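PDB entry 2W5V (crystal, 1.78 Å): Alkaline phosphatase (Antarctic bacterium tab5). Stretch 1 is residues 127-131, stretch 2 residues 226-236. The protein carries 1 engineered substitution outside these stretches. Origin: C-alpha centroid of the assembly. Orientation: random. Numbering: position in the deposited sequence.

Stretch 1 (127-131) VVATS
Stretch 2 (226-236) GRGNFLSAATD

A strand can pack on a helix without a single hydrogen bond between them, and this pair in alkaline phosphatase shows how. Strand 127-129 and helix 230-236 (phi/psi near -60/-45, Ala234 N bonding Phe230 O at 2.8 Å) run nearly antiparallel (172°), their axes 8.8 Å apart at closest approach; the two stretches bury 307 Å² between them, both sides summed. Strand alternation selects the contacts. Val127 (phi/psi -138/126, chi1 t) lies out of reach. Val128 (-124/143, t), buried, points toward the helix, its CA 6.7 Å from Thr235 CA; its apolar CG1 lies 3.8 Å from Leu231 CD1 and 3.9 Å from Ala234 CB, where the alanine methyl packs against it. Leu231 (t, p) leaves the helix sideways, but its end comes nearer. Thr235 (m) turns its hydroxyl to its own helix, OG1 donating to Leu231 O at 2.8 Å. Ala129 (-155/153) points its methyl away, yet its O meets the edge of the Phe230 ring (chi1 t, chi2 73°), 3.3 Å from CE2. At Thr130 (-96/-8, p), also buried, the chain turns a corner; its CA is 7.0 Å from Leu231 CA. Its methyl CG2 covers one face of the guanidinium of Arg227, whose side chain runs t, t and then bends at chi3 (p, 69°), 3.6 Å from NE, and lies 4.1 Å from Phe230 CD2. Ser131 (-88/-171, p) leaves the contact.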

# COMPACT_ATOMS: atom_id res chain seq x y z
N VAL B 127 -26.83 1.97 4.71
CA VAL B 127 -25.78 2.90 4.34
C VAL B 127 -25.55 3.92 5.45
O VAL B 127 -26.49 4.59 5.90
CB VAL B 127 -26.13 3.61 3.03
CG1 VAL B 127 -25.17 4.75 2.77
CG2 VAL B 127 -26.12 2.62 1.88
N VAL B 128 -24.30 4.03 5.90
CA VAL B 128 -23.93 4.97 6.96
C VAL B 128 -22.82 5.88 6.45
O VAL B 128 -21.94 5.42 5.70
CB VAL B 128 -23.46 4.22 8.23
CG1 VAL B 128 -22.88 5.19 9.24
CG2 VAL B 128 -24.61 3.43 8.83
N ALA B 129 -22.85 7.16 6.83
CA ALA B 129 -21.84 8.12 6.37
C ALA B 129 -21.68 9.29 7.34
O ALA B 129 -22.63 9.63 8.04
CB ALA B 129 -22.22 8.64 5.00
N THR B 130 -20.50 9.91 7.37
CA THR B 130 -20.29 11.09 8.21
C THR B 130 -20.47 12.38 7.42
O THR B 130 -20.46 13.47 7.99
CB THR B 130 -18.91 11.09 8.92
OG1 THR B 130 -17.87 11.04 7.94
CG2 THR B 130 -18.79 9.89 9.85
N SER B 131 -20.62 12.25 6.11
CA SER B 131 -21.02 13.38 5.28
C SER B 131 -22.54 13.44 5.25
O SER B 131 -23.22 12.72 5.98
CB SER B 131 -20.50 13.19 3.85
OG SER B 131 -20.97 11.96 3.31
N GLY B 226 -16.53 17.16 18.27
CA GLY B 226 -17.30 16.31 19.17
C GLY B 226 -18.31 15.37 18.56
O GLY B 226 -19.35 15.10 19.16
N ARG B 227 -18.03 14.84 17.37
CA ARG B 227 -18.94 13.86 16.77
C ARG B 227 -18.97 12.59 17.60
O ARG B 227 -19.97 11.88 17.63
CB ARG B 227 -18.54 13.54 15.33
CG ARG B 227 -19.55 12.65 14.60
CD ARG B 227 -19.17 12.40 13.14
NE ARG B 227 -17.98 11.55 12.99
CZ ARG B 227 -16.89 11.92 12.32
NH1 ARG B 227 -16.84 13.11 11.74
NH2 ARG B 227 -15.86 11.09 12.22
N GLY B 228 -17.87 12.29 18.28
CA GLY B 228 -17.81 11.08 19.09
C GLY B 228 -17.96 9.83 18.24
O GLY B 228 -17.63 9.84 17.05
N ASN B 229 -18.46 8.76 18.85
CA ASN B 229 -18.47 7.43 18.23
C ASN B 229 -19.64 7.17 17.28
O ASN B 229 -20.09 6.03 17.14
CB ASN B 229 -18.44 6.34 19.31
CG ASN B 229 -19.79 6.12 19.95
OD1 ASN B 229 -20.11 5.02 20.39
ND2 ASN B 229 -20.60 7.18 20.00
N PHE B 230 -20.12 8.22 16.62
CA PHE B 230 -21.21 8.06 15.67
C PHE B 230 -20.99 6.93 14.66
O PHE B 230 -21.86 6.08 14.47
CB PHE B 230 -21.45 9.36 14.90
CG PHE B 230 -22.35 9.18 13.71
CD1 PHE B 230 -23.71 8.97 13.89
CD2 PHE B 230 -21.85 9.19 12.42
CE1 PHE B 230 -24.56 8.80 12.80
CE2 PHE B 230 -22.68 9.02 11.33
CZ PHE B 230 -24.04 8.82 11.52
N LEU B 231 -19.85 6.92 13.99
CA LEU B 231 -19.65 5.96 12.91
C LEU B 231 -19.74 4.53 13.43
O LEU B 231 -20.45 3.70 12.87
CB LEU B 231 -18.34 6.22 12.15
CG LEU B 231 -18.04 5.33 10.95
CD1 LEU B 231 -19.14 5.45 9.90
CD2 LEU B 231 -16.69 5.69 10.36
N SER B 232 -19.02 4.22 14.50
CA SER B 232 -19.11 2.89 15.09
C SER B 232 -20.52 2.57 15.57
O SER B 232 -21.07 1.52 15.25
CB SER B 232 -18.12 2.73 16.25
OG SER B 232 -16.79 2.75 15.76
N ALA B 233 -21.11 3.48 16.35
CA ALA B 233 -22.42 3.24 16.93
C ALA B 233 -23.49 3.02 15.86
O ALA B 233 -24.36 2.16 16.01
CB ALA B 233 -22.83 4.40 17.85
N ALA B 234 -23.42 3.80 14.78
CA ALA B 234 -24.40 3.70 13.71
C ALA B 234 -24.21 2.42 12.91
O ALA B 234 -25.17 1.81 12.46
CB ALA B 234 -24.34 4.92 12.81
N THR B 235 -22.95 2.02 12.73
CA THR B 235 -22.66 0.75 12.07
C THR B 235 -23.17 -0.42 12.91
O THR B 235 -23.77 -1.37 12.40
CB THR B 235 -21.15 0.60 11.82
OG1 THR B 235 -20.69 1.67 10.98
CG2 THR B 235 -20.85 -0.72 11.13
N ASP B 236 -22.93 -0.36 14.22
CA ASP B 236 -23.37 -1.43 15.11
C ASP B 236 -24.89 -1.50 15.15
O ASP B 236 -25.49 -2.58 15.22
CB ASP B 236 -22.83 -1.20 16.52
CG ASP B 236 -23.07 -2.40 17.42
OD1 ASP B 236 -22.44 -3.45 17.18
OD2 ASP B 236 -23.88 -2.28 18.36